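S-adenosylmethionine-dependent methyltransferase (Clostridium acetobutylicum, PDB 1Y8C) probably transfers methyl groups from S-adenosylmethionine to a substrate that has not been identified, as a member of the Rossmann-like methyltransferase family. Local coordinates at residues C107-N113 against F138-N143; L132-V137 against L241-G245; V223-S227 against E236-Y240. Residue numbers count along the deposited sequence, not the author numbering.

Contact 1 (C107-N113 against F138-N143); sequences CCLDSTN and FIFDIN
Residues 138-143 of strand 136-143 run parallel to the end of strand 104-107, Cys-107 pairing with Phe-140 (CA-CA 4.6 Å). Phe-138 (chi1 t) turns a ring edge to Cys-107, CE1 lying 4.2 Å from CB. Ile-139 O accepts the bond from Cys-107 N at 3.0 Å. Phe-140 (chi1 p) brings its CB to 3.9 Å from Cys-107 CB, and its CA lies 2.9 Å from Cys-107 O in a CA-H...O contact. Asp-141 N donates to Cys-107 O at 3.2 Å; beyond this, residues 108-111 form a type I' turn that curls over the Asp-141 carboxylate (chi1 p). Asp-141 OD1 accepts from Asp-110 N at 2.8 Å and Asp-141 OD2, weakly, from Leu-109 N at 3.0 Å, while Arg-237 and Tyr-226 supply further partners. Water 1 links Asp-141 O (2.6 Å) with Cys-107 O (2.9 Å) and Thr-112 N (3.0 Å). Ile-142 CG2 packs 3.8 Å from Thr-112 CB. Asn-143 N donates to Asn-113 OD1 at 2.9 Å, the side chain of Asn-113 standing in for a strand neighbour. A loop leaving the C-terminal end of the fourth strand beside the fifth is typical of the Rossmann-like methyltransferase fold, whose cofactor generally binds at this end.

Contact 2 (L132-V137 against L241-G245); sequences LKEGGV and LVKLG
Residues 132-133 are extended, and the chain then reverses through a type II turn from Lys-133 to Gly-136, closed by Gly-136 N donating to Lys-133 O at 2.8 Å, before entering strand 136-143. Gly-135 occupies the positive-phi position of the turn (88/3), where a CB would be jammed against the carbonyl oxygen of Glu-134. At Gly-136 a CB would clash with Lys-133 O. Residues 241-244 are the end of strand 237-244, Gly-245 already lying beyond it, and run antiparallel to 136-137. The CA atoms of Val-137 and Lys-243 lie 4.8 Å apart, those of Glu-134 and Leu-244 6.5 Å. Val-137 CA approaches Val-242 O at 3.5 Å in a CA-H...O contact, and Gly-136 O lies 3.3 Å from Lys-243 CB.

Leu-244 covers the inside of the corner: its CD1 is 3.6 Å from Leu-132 CB and its CD2 3.5 Å from Leu-132 O. Leu-132 (mt) points toward the partner strand, and Leu-217 of the edge strand touches both leucines. Farther along the strand, Val-137 (chi1 t) sets CG1 3.4 Å from Leu-241 CD2. The Lys-243 side chain (p, t, p, m) folds back over the turn, leaving NZ 3.6 Å from Gly-135 O. Lys-133 points away from this strand, forming salt bridges with Asp-40 and Asp-103.

With no hydrogen bonds between the two segments, the contact rests on apolar packing of leucine and valine side chains and on close approach of the backbones, where the start of strand 136-143 meets the end of strand 237-244.

Contact 3 (V223-S227 against E236-Y240); sequences VDCYS and ERITY
Arg-237 and Tyr-226 carry the strongest polar links, both to Asp-141 of the neighbouring strand: the Arg-237 guanidinium forms salt bridges with Asp-141, Asp-110 and Asp-17, and the Tyr-226 hydroxyl is hydrogen-bonded to Asp-141. Between the segments, the shortest bond runs from Cys-225 N to Arg-237 O at 2.6 Å. Val-223 and Thr-239 form an antiparallel hydrogen-bonded pair (CA-CA 5.4 Å), Val-223 N donating to Thr-239 O at 3.1 Å and Thr-239 N to Val-223 O at 3.0 Å. Asp-224 and Ile-238 follow as a non-hydrogen-bonded pair, CA-CA 5.1 Å. Water 2 extends the pairing, donating to Asp-224 OD1 at 2.9 Å and accepting from Arg-237 N at 2.9 Å; Asp-224 OD2 is bound by Thr-235.

These strands are the last two in sequence of the mixed sheet, which has the order 3-2-1-4-5-7-6 of class I methyltransferases, with strand 237-244 inserted antiparallel between 136-143 and the edge strand 217-224.

After Asp-224 the chain leaves the strand with positive phi at Cys-225 (30/75) and Tyr-226 (45/62). This brings Tyr-226 N to 3.1 Å from Thr-239 OG1, to which it donates, and Ser-227 OG donates to Asp-224 O at 2.8 Å. Thr-239 (chi1 m) lies beneath the Tyr-226 ring (chi1 m), CG2 4.0 Å from the ring centroid in a CH-pi contact, and Trp-23 of helix 20-32 also stacks on Tyr-226. Cys-225 SG (chi1 t) packs 3.7 Å from Arg-237 CD, and Val-223 CG2 meets Thr-239 CB at 3.9 Å.

All three contacts lie on one mixed sheet. Strand 136-143 serves contacts 1 and 2, and strand 237-244 serves contacts 2 and 3. The centres of contacts 1 and 3 are about 10 Å apart, and Asp-141 joins them through Tyr-226 and Arg-237; contact 2 lies about 16 Å from contact 1 and 19 Å from contact 3, at the other end of these strands. Along the chain, both segments of contact 1 precede those of contact 3, contact 3 falls wholly between the two segments of contact 2, and contacts 1 and 2 interleave. The C-terminal hairpin strands are thereby joined to the parallel core, and the antiparallel four-stranded sheet is inserted between the two parts in sequence.

Contact 1 (C107-N113 against F138-N143)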
ATOM      1  N   CYS A 107       4.764   2.848   0.573  1.00 53.72           N
ATOM      2  CA  CYS A 107       3.509   2.505   1.209  1.00 55.26           C
ATOM      3  C   CYS A 107       2.537   2.387   0.057  1.00 55.36           C
ATOM      4  O   CYS A 107       1.989   3.383  -0.426  1.00 55.17           O
ATOM      5  CB  CYS A 107       3.081   3.593   2.179  1.00 53.71           C
ATOM      6  SG  CYS A 107       1.612   3.144   3.069  1.00 58.39           S
ATOM      7  N   CYS A 108       2.343   1.151  -0.382  1.00 57.08           N
ATOM      8  CA  CYS A 108       1.490   0.865  -1.527  1.00 59.40           C
ATOM      9  C   CYS A 108       0.166   0.157  -1.213  1.00 59.15           C
ATOM     10  O   CYS A 108      -0.244   0.063  -0.049  1.00 59.94           O
ATOM     11  CB  CYS A 108       2.308   0.037  -2.524  1.00 60.36           C
ATOM     12  SG  CYS A 108       3.973   0.753  -2.830  1.00 66.20           S
ATOM     13  N   LEU A 109      -0.502  -0.319  -2.265  1.00 56.85           N
ATOM     14  CA  LEU A 109      -1.765  -1.043  -2.145  1.00 53.45           C
ATOM     15  C   LEU A 109      -2.818  -0.282  -1.362  1.00 53.08           C
ATOM     16  O   LEU A 109      -3.467  -0.837  -0.477  1.00 53.64           O
ATOM     17  CB  LEU A 109      -1.524  -2.397  -1.482  1.00 55.23           C
ATOM     18  CG  LEU A 109      -0.593  -3.340  -2.251  1.00 57.69           C
ATOM     19  CD1 LEU A 109      -0.309  -4.580  -1.425  1.00 54.72           C
ATOM     20  CD2 LEU A 109      -1.253  -3.712  -3.584  1.00 59.41           C
ATOM     21  N   ASP A 110      -2.988   0.987  -1.705  1.00 51.92           N
ATOM     22  CA  ASP A 110      -3.959   1.866  -1.060  1.00 52.03           C
ATOM     23  C   ASP A 110      -4.010   1.818   0.467  1.00 51.21           C
ATOM     24  O   ASP A 110      -5.058   2.087   1.060  1.00 51.19           O
ATOM     25  CB  ASP A 110      -5.383   1.662  -1.649  1.00 49.68           C
ATOM     26  CG  ASP A 110      -5.745   0.191  -1.883  1.00 51.12           C
ATOM     27  OD1 ASP A 110      -5.254  -0.402  -2.861  1.00 50.92           O
ATOM     28  OD2 ASP A 110      -6.532  -0.375  -1.098  1.00 52.65           O
ATOM     29  N   SER A 111      -2.887   1.517   1.116  1.00 50.63           N
ATOM     30  CA  SER A 111      -2.887   1.472   2.582  1.00 51.61           C
ATOM     31  C   SER A 111      -3.219   2.825   3.192  1.00 49.21           C
ATOM     32  O   SER A 111      -3.905   2.907   4.201  1.00 49.78           O
ATOM     33  CB  SER A 111      -1.544   0.974   3.107  1.00 54.32           C
ATOM     34  OG  SER A 111      -1.440  -0.429   2.906  1.00 59.67           O
ATOM     35  N   THR A 112      -2.734   3.883   2.565  1.00 50.10           N
ATOM     36  CA  THR A 112      -3.000   5.233   3.021  1.00 50.17           C
ATOM     37  C   THR A 112      -4.509   5.494   3.160  1.00 51.72           C
ATOM     38  O   THR A 112      -4.925   6.251   4.032  1.00 53.52           O
ATOM     39  CB  THR A 112      -2.374   6.261   2.041  1.00 51.03           C
ATOM     40  OG1 THR A 112      -0.948   6.110   2.052  1.00 51.27           O
ATOM     41  CG2 THR A 112      -2.739   7.698   2.418  1.00 47.61           C
ATOM     42  N   ASN A 113      -5.342   4.878   2.328  1.00 51.71           N
ATOM     43  CA  ASN A 113      -6.777   5.128   2.459  1.00 51.94           C
ATOM     44  C   ASN A 113      -7.383   4.570   3.741  1.00 53.55           C
ATOM     45  O   ASN A 113      -8.471   4.969   4.120  1.00 53.53           O
ATOM     46  CB  ASN A 113      -7.565   4.563   1.269  1.00 52.38           C
ATOM     47  CG  ASN A 113      -7.190   5.206  -0.043  1.00 52.07           C
ATOM     48  OD1 ASN A 113      -6.224   4.800  -0.685  1.00 54.33           O
ATOM     49  ND2 ASN A 113      -7.944   6.224  -0.447  1.00 51.94           N
ATOM     50  N   PHE A 138       9.931   9.318  -0.963  1.00 50.15           N
ATOM     51  CA  PHE A 138       8.793   8.625  -0.358  1.00 48.11           C
ATOM     52  C   PHE A 138       7.735   8.377  -1.434  1.00 48.61           C
ATOM     53  O   PHE A 138       7.207   9.321  -2.030  1.00 47.59           O
ATOM     54  CB  PHE A 138       8.196   9.456   0.790  1.00 44.52           C
ATOM     55  CG  PHE A 138       6.876   8.919   1.314  1.00 42.06           C
ATOM     56  CD1 PHE A 138       6.652   7.539   1.409  1.00 39.62           C
ATOM     57  CD2 PHE A 138       5.871   9.796   1.742  1.00 41.69           C
ATOM     58  CE1 PHE A 138       5.445   7.028   1.914  1.00 36.83           C
ATOM     59  CE2 PHE A 138       4.660   9.306   2.249  1.00 41.39           C
ATOM     60  CZ  PHE A 138       4.447   7.909   2.340  1.00 39.39           C
ATOM     61  N   ILE A 139       7.433   7.104  -1.672  1.00 46.84           N
ATOM     62  CA  ILE A 139       6.462   6.705  -2.686  1.00 46.18           C
ATOM     63  C   ILE A 139       5.264   5.959  -2.086  1.00 47.89           C
ATOM     64  O   ILE A 139       5.430   4.979  -1.359  1.00 49.63           O
ATOM     65  CB  ILE A 139       7.154   5.816  -3.758  1.00 43.56           C
ATOM     66  CG1 ILE A 139       8.286   6.606  -4.413  1.00 45.79           C
ATOM     67  CG2 ILE A 139       6.162   5.369  -4.800  1.00 42.54           C
ATOM     68  CD1 ILE A 139       9.061   5.845  -5.470  1.00 47.62           C
ATOM     69  N   PHE A 140       4.058   6.430  -2.389  1.00 47.83           N
ATOM     70  CA  PHE A 140       2.846   5.794  -1.881  1.00 48.57           C
ATOM     71  C   PHE A 140       1.702   5.996  -2.865  1.00 49.34           C
ATOM     72  O   PHE A 140       1.732   6.920  -3.676  1.00 50.10           O
ATOM     73  CB  PHE A 140       2.458   6.392  -0.527  1.00 46.90           C
ATOM     74  CG  PHE A 140       1.915   7.797  -0.609  1.00 47.67           C
ATOM     75  CD1 PHE A 140       0.545   8.031  -0.613  1.00 46.18           C
ATOM     76  CD2 PHE A 140       2.773   8.892  -0.661  1.00 49.56           C
ATOM     77  CE1 PHE A 140       0.041   9.333  -0.663  1.00 46.45           C
ATOM     78  CE2 PHE A 140       2.269  10.207  -0.711  1.00 49.22           C
ATOM     79  CZ  PHE A 140       0.905  10.426  -0.712  1.00 45.76           C
ATOM     80  N   ASP A 141       0.691   5.134  -2.803  1.00 50.52           N
ATOM     81  CA  ASP A 141      -0.443   5.291  -3.698  1.00 51.29           C
ATOM     82  C   ASP A 141      -1.735   5.288  -2.930  1.00 51.53           C
ATOM     83  O   ASP A 141      -1.787   4.870  -1.776  1.00 51.54           O
ATOM     84  CB  ASP A 141      -0.483   4.173  -4.738  1.00 52.84           C
ATOM     85  CG  ASP A 141      -0.814   2.824  -4.135  1.00 54.73           C
ATOM     86  OD1 ASP A 141      -1.972   2.615  -3.709  1.00 55.25           O
ATOM     87  OD2 ASP A 141       0.092   1.969  -4.089  1.00 55.20           O
ATOM     88  N   ILE A 142      -2.785   5.761  -3.583  1.00 51.28           N
ATOM     89  CA  ILE A 142      -4.098   5.789  -2.971  1.00 51.40           C
ATOM     90  C   ILE A 142      -5.136   5.482  -4.030  1.00 52.93           C
ATOM     91  O   ILE A 142      -4.875   5.598  -5.230  1.00 53.47           O
ATOM     92  CB  ILE A 142      -4.429   7.171  -2.388  1.00 51.70           C
ATOM     93  CG1 ILE A 142      -4.608   8.187  -3.523  1.00 49.43           C
ATOM     94  CG2 ILE A 142      -3.330   7.600  -1.421  1.00 51.34           C
ATOM     95  CD1 ILE A 142      -5.126   9.539  -3.066  1.00 45.88           C
ATOM     96  N   ASN A 143      -6.308   5.053  -3.582  1.00 53.24           N
ATOM     97  CA  ASN A 143      -7.385   4.803  -4.512  1.00 52.50           C
ATOM     98  C   ASN A 143      -7.927   6.202  -4.687  1.00 52.38           C
ATOM     99  O   ASN A 143      -8.015   6.969  -3.720  1.00 52.08           O
ATOM    100  CB  ASN A 143      -8.440   3.873  -3.920  1.00 52.95           C
ATOM    101  CG  ASN A 143      -8.101   2.402  -4.133  1.00 56.32           C
ATOM    102  OD1 ASN A 143      -7.649   2.007  -5.206  1.00 57.94           O
ATOM    103  ND2 ASN A 143      -8.330   1.584  -3.115  1.00 58.69           N
TER
HETATM  104  O   HOH W   1      -0.784   3.679   0.257  1.00 38.65           O

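Contact 2 (L132-V137 against L241-G245)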
ATOM      1  N   LEU A 132      12.835  10.146   6.804  1.00 56.22           N
ATOM      2  CA  LEU A 132      13.454  10.290   5.489  1.00 55.82           C
ATOM      3  C   LEU A 132      14.832  10.937   5.528  1.00 55.43           C
ATOM      4  O   LEU A 132      15.019  11.977   6.157  1.00 55.67           O
ATOM      5  CB  LEU A 132      12.563  11.136   4.583  1.00 55.31           C
ATOM      6  CG  LEU A 132      11.459  10.443   3.799  1.00 56.98           C
ATOM      7  CD1 LEU A 132      10.689  11.503   3.024  1.00 56.51           C
ATOM      8  CD2 LEU A 132      12.068   9.399   2.854  1.00 54.32           C
ATOM      9  N   LYS A 133      15.798  10.329   4.853  1.00 54.22           N
ATOM     10  CA  LYS A 133      17.116  10.933   4.818  1.00 54.08           C
ATOM     11  C   LYS A 133      16.974  12.167   3.965  1.00 55.59           C
ATOM     12  O   LYS A 133      16.045  12.265   3.167  1.00 56.74           O
ATOM     13  CB  LYS A 133      18.154  10.000   4.190  1.00 51.28           C
ATOM     14  CG  LYS A 133      18.508   8.833   5.064  1.00 49.91           C
ATOM     15  CD  LYS A 133      19.351   7.826   4.331  1.00 48.94           C
ATOM     16  CE  LYS A 133      19.830   6.749   5.286  1.00 50.52           C
ATOM     17  NZ  LYS A 133      20.786   5.828   4.628  1.00 48.66           N
ATOM     18  N   GLU A 134      17.870  13.125   4.152  1.00 57.90           N
ATOM     19  CA  GLU A 134      17.830  14.327   3.343  1.00 60.08           C
ATOM     20  C   GLU A 134      18.142  13.794   1.951  1.00 60.60           C
ATOM     21  O   GLU A 134      19.104  13.035   1.769  1.00 58.01           O
ATOM     22  CB  GLU A 134      18.911  15.297   3.787  1.00 62.15           C
ATOM     23  CG  GLU A 134      18.750  16.684   3.235  1.00 67.53           C
ATOM     24  CD  GLU A 134      17.645  17.465   3.922  1.00 71.07           C
ATOM     25  OE1 GLU A 134      17.665  17.552   5.170  1.00 74.21           O
ATOM     26  OE2 GLU A 134      16.761  18.005   3.221  1.00 72.34           O
ATOM     27  N   GLY A 135      17.315  14.162   0.978  1.00 60.34           N
ATOM     28  CA  GLY A 135      17.522  13.687  -0.374  1.00 60.59           C
ATOM     29  C   GLY A 135      16.838  12.356  -0.613  1.00 60.92           C
ATOM     30  O   GLY A 135      16.955  11.773  -1.688  1.00 62.05           O
ATOM     31  N   GLY A 136      16.122  11.866   0.393  1.00 60.11           N
ATOM     32  CA  GLY A 136      15.432  10.594   0.246  1.00 59.45           C
ATOM     33  C   GLY A 136      14.076  10.750  -0.437  1.00 59.96           C
ATOM     34  O   GLY A 136      13.531  11.856  -0.507  1.00 59.65           O
ATOM     35  N   VAL A 137      13.522   9.641  -0.929  1.00 57.36           N
ATOM     36  CA  VAL A 137      12.239   9.667  -1.618  1.00 53.96           C
ATOM     37  C   VAL A 137      11.174   8.834  -0.917  1.00 52.15           C
ATOM     38  O   VAL A 137      11.474   7.793  -0.334  1.00 51.53           O
ATOM     39  CB  VAL A 137      12.392   9.167  -3.080  1.00 53.47           C
ATOM     40  CG1 VAL A 137      11.045   9.158  -3.780  1.00 55.57           C
ATOM     41  CG2 VAL A 137      13.352  10.066  -3.835  1.00 54.21           C
ATOM     42  N   LEU A 241       4.930  10.751  -5.489  1.00 55.62           N
ATOM     43  CA  LEU A 241       6.361  10.651  -5.276  1.00 56.42           C
ATOM     44  C   LEU A 241       6.784  11.956  -4.607  1.00 56.28           C
ATOM     45  O   LEU A 241       6.732  13.017  -5.219  1.00 52.56           O
ATOM     46  CB  LEU A 241       7.066  10.496  -6.609  1.00 58.95           C
ATOM     47  CG  LEU A 241       8.306   9.629  -6.462  1.00 63.51           C
ATOM     48  CD1 LEU A 241       8.290   8.565  -7.554  1.00 64.70           C
ATOM     49  CD2 LEU A 241       9.564  10.487  -6.516  1.00 62.63           C
ATOM     50  N   VAL A 242       7.199  11.873  -3.344  1.00 58.77           N
ATOM     51  CA  VAL A 242       7.593  13.061  -2.602  1.00 59.80           C
ATOM     52  C   VAL A 242       8.953  12.941  -1.920  1.00 61.78           C
ATOM     53  O   VAL A 242       9.546  11.857  -1.857  1.00 62.07           O
ATOM     54  CB  VAL A 242       6.526  13.407  -1.535  1.00 58.03           C
ATOM     55  CG1 VAL A 242       5.135  13.231  -2.124  1.00 54.26           C
ATOM     56  CG2 VAL A 242       6.710  12.533  -0.303  1.00 55.99           C
ATOM     57  N   LYS A 243       9.433  14.076  -1.412  1.00 64.44           N
ATOM     58  CA  LYS A 243      10.711  14.151  -0.709  1.00 65.63           C
ATOM     59  C   LYS A 243      10.650  15.235   0.361  1.00 65.96           C
ATOM     60  O   LYS A 243       9.687  16.001   0.427  1.00 64.58           O
ATOM     61  CB  LYS A 243      11.861  14.468  -1.672  1.00 66.25           C
ATOM     62  CG  LYS A 243      11.741  15.792  -2.393  1.00 68.94           C
ATOM     63  CD  LYS A 243      13.105  16.333  -2.801  1.00 72.61           C
ATOM     64  CE  LYS A 243      13.912  15.337  -3.645  1.00 75.83           C
ATOM     65  NZ  LYS A 243      14.779  14.401  -2.847  1.00 76.44           N
ATOM     66  N   LEU A 244      11.686  15.292   1.197  1.00 67.07           N
ATOM     67  CA  LEU A 244      11.754  16.276   2.268  1.00 67.62           C
ATOM     68  C   LEU A 244      11.875  17.667   1.707  1.00 69.89           C
ATOM     69  O   LEU A 244      12.816  17.957   0.970  1.00 69.21           O
ATOM     70  CB  LEU A 244      12.954  16.008   3.154  1.00 65.98           C
ATOM     71  CG  LEU A 244      12.652  15.649   4.594  1.00 63.78           C
ATOM     72  CD1 LEU A 244      11.596  14.568   4.669  1.00 65.36           C
ATOM     73  CD2 LEU A 244      13.946  15.191   5.226  1.00 63.08           C
ATOM     74  N   GLY A 245      10.930  18.529   2.069  1.00 72.84           N
ATOM     75  CA  GLY A 245      10.954  19.892   1.577  1.00 78.49           C
ATOM     76  C   GLY A 245      11.371  20.909   2.621  1.00 81.78           C
ATOM     77  O   GLY A 245      12.468  21.472   2.558  1.00 81.52           O
TER

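Contact 3 (V223-S227 against E236-Y240)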
ATOM      1  N   VAL A 223       1.581  10.682 -10.713  1.00 58.89           N
ATOM      2  CA  VAL A 223       1.207   9.933 -11.905  1.00 58.31           C
ATOM      3  C   VAL A 223       0.043   8.960 -11.724  1.00 59.43           C
ATOM      4  O   VAL A 223      -0.515   8.811 -10.633  1.00 60.18           O
ATOM      5  CB  VAL A 223       2.396   9.131 -12.434  1.00 57.76           C
ATOM      6  CG1 VAL A 223       3.579  10.054 -12.654  1.00 52.83           C
ATOM      7  CG2 VAL A 223       2.739   8.001 -11.456  1.00 54.86           C
ATOM      8  N   ASP A 224      -0.298   8.286 -12.818  1.00 58.76           N
ATOM      9  CA  ASP A 224      -1.385   7.320 -12.836  1.00 56.40           C
ATOM     10  C   ASP A 224      -0.877   5.900 -12.639  1.00 55.66           C
ATOM     11  O   ASP A 224      -0.116   5.375 -13.446  1.00 53.93           O
ATOM     12  CB  ASP A 224      -2.141   7.399 -14.162  1.00 56.41           C
ATOM     13  CG  ASP A 224      -3.415   6.572 -14.160  1.00 59.68           C
ATOM     14  OD1 ASP A 224      -3.372   5.377 -13.779  1.00 58.45           O
ATOM     15  OD2 ASP A 224      -4.470   7.118 -14.561  1.00 61.59           O
ATOM     16  N   CYS A 225      -1.319   5.289 -11.551  1.00 54.98           N
ATOM     17  CA  CYS A 225      -0.966   3.927 -11.212  1.00 55.32           C
ATOM     18  C   CYS A 225       0.402   3.428 -11.673  1.00 56.73           C
ATOM     19  O   CYS A 225       0.502   2.637 -12.610  1.00 58.10           O
ATOM     20  CB  CYS A 225      -2.046   2.996 -11.734  1.00 54.04           C
ATOM     21  SG  CYS A 225      -1.928   1.326 -11.094  1.00 62.59           S
ATOM     22  N   TYR A 226       1.442   3.889 -10.983  1.00 57.25           N
ATOM     23  CA  TYR A 226       2.836   3.514 -11.232  1.00 58.42           C
ATOM     24  C   TYR A 226       3.303   3.494 -12.696  1.00 58.62           C
ATOM     25  O   TYR A 226       3.730   2.470 -13.222  1.00 58.65           O
ATOM     26  CB  TYR A 226       3.124   2.155 -10.569  1.00 57.73           C
ATOM     27  CG  TYR A 226       2.940   2.163  -9.063  1.00 56.53           C
ATOM     28  CD1 TYR A 226       1.667   2.039  -8.492  1.00 55.02           C
ATOM     29  CD2 TYR A 226       4.030   2.352  -8.210  1.00 55.22           C
ATOM     30  CE1 TYR A 226       1.486   2.108  -7.108  1.00 54.02           C
ATOM     31  CE2 TYR A 226       3.860   2.429  -6.828  1.00 55.48           C
ATOM     32  CZ  TYR A 226       2.592   2.311  -6.279  1.00 55.98           C
ATOM     33  OH  TYR A 226       2.434   2.436  -4.911  1.00 54.47           O
ATOM     34  N   SER A 227       3.246   4.651 -13.338  1.00 60.16           N
ATOM     35  CA  SER A 227       3.674   4.778 -14.714  1.00 60.23           C
ATOM     36  C   SER A 227       3.839   6.260 -14.987  1.00 62.42           C
ATOM     37  O   SER A 227       3.423   7.098 -14.185  1.00 61.79           O
ATOM     38  CB  SER A 227       2.626   4.191 -15.664  1.00 59.33           C
ATOM     39  OG  SER A 227       1.486   5.036 -15.749  1.00 56.58           O
ATOM     40  N   GLU A 236      -7.934   5.643 -11.459  1.00 48.74           N
ATOM     41  CA  GLU A 236      -8.392   4.905 -10.301  1.00 47.61           C
ATOM     42  C   GLU A 236      -7.355   4.772  -9.199  1.00 46.54           C
ATOM     43  O   GLU A 236      -7.701   4.577  -8.037  1.00 45.74           O
ATOM     44  CB  GLU A 236      -8.862   3.520 -10.721  1.00 47.93           C
ATOM     45  CG  GLU A 236      -9.944   3.540 -11.768  1.00 54.39           C
ATOM     46  CD  GLU A 236     -10.677   2.216 -11.867  1.00 58.38           C
ATOM     47  OE1 GLU A 236     -10.132   1.193 -11.384  1.00 62.34           O
ATOM     48  OE2 GLU A 236     -11.798   2.199 -12.427  1.00 57.21           O
ATOM     49  N   ARG A 237      -6.081   4.868  -9.553  1.00 46.02           N
ATOM     50  CA  ARG A 237      -5.020   4.730  -8.562  1.00 45.92           C
ATOM     51  C   ARG A 237      -3.930   5.763  -8.801  1.00 46.00           C
ATOM     52  O   ARG A 237      -3.259   5.749  -9.825  1.00 45.45           O
ATOM     53  CB  ARG A 237      -4.422   3.314  -8.609  1.00 45.02           C
ATOM     54  CG  ARG A 237      -3.402   3.062  -7.507  1.00 44.80           C
ATOM     55  CD  ARG A 237      -2.834   1.648  -7.530  1.00 43.79           C
ATOM     56  NE  ARG A 237      -3.832   0.623  -7.263  1.00 46.60           N
ATOM     57  CZ  ARG A 237      -4.279   0.279  -6.056  1.00 50.55           C
ATOM     58  NH1 ARG A 237      -3.817   0.878  -4.966  1.00 51.50           N
ATOM     59  NH2 ARG A 237      -5.200  -0.677  -5.932  1.00 50.65           N
ATOM     60  N   ILE A 238      -3.751   6.654  -7.840  1.00 46.43           N
ATOM     61  CA  ILE A 238      -2.760   7.696  -7.962  1.00 46.87           C
ATOM     62  C   ILE A 238      -1.471   7.398  -7.211  1.00 49.24           C
ATOM     63  O   ILE A 238      -1.488   7.076  -6.021  1.00 50.51           O
ATOM     64  CB  ILE A 238      -3.342   9.040  -7.475  1.00 46.97           C
ATOM     65  CG1 ILE A 238      -4.535   9.423  -8.363  1.00 47.64           C
ATOM     66  CG2 ILE A 238      -2.256  10.100  -7.473  1.00 43.49           C
ATOM     67  CD1 ILE A 238      -5.341  10.631  -7.913  1.00 46.06           C
ATOM     68  N   THR A 239      -0.344   7.488  -7.911  1.00 52.39           N
ATOM     69  CA  THR A 239       0.931   7.245  -7.255  1.00 53.11           C
ATOM     70  C   THR A 239       1.683   8.545  -7.034  1.00 53.46           C
ATOM     71  O   THR A 239       2.039   9.231  -7.982  1.00 55.79           O
ATOM     72  CB  THR A 239       1.818   6.299  -8.061  1.00 53.44           C
ATOM     73  OG1 THR A 239       1.216   4.994  -8.113  1.00 55.35           O
ATOM     74  CG2 THR A 239       3.191   6.194  -7.396  1.00 53.93           C
ATOM     75  N   TYR A 240       1.897   8.885  -5.770  1.00 53.98           N
ATOM     76  CA  TYR A 240       2.621  10.093  -5.412  1.00 52.27           C
ATOM     77  C   TYR A 240       4.090   9.788  -5.142  1.00 53.81           C
ATOM     78  O   TYR A 240       4.452   8.722  -4.626  1.00 53.82           O
ATOM     79  CB  TYR A 240       2.051  10.731  -4.149  1.00 51.62           C
ATOM     80  CG  TYR A 240       0.787  11.537  -4.336  1.00 50.50           C
ATOM     81  CD1 TYR A 240      -0.472  10.939  -4.226  1.00 50.01           C
ATOM     82  CD2 TYR A 240       0.847  12.908  -4.581  1.00 50.69           C
ATOM     83  CE1 TYR A 240      -1.639  11.682  -4.348  1.00 47.87           C
ATOM     84  CE2 TYR A 240      -0.313  13.668  -4.707  1.00 52.10           C
ATOM     85  CZ  TYR A 240      -1.554  13.044  -4.587  1.00 51.39           C
ATOM     86  OH  TYR A 240      -2.693  13.806  -4.689  1.00 56.08           O
TER
HETATM   87  O   HOH W   2      -5.489   4.131 -12.276  1.00 52.70           O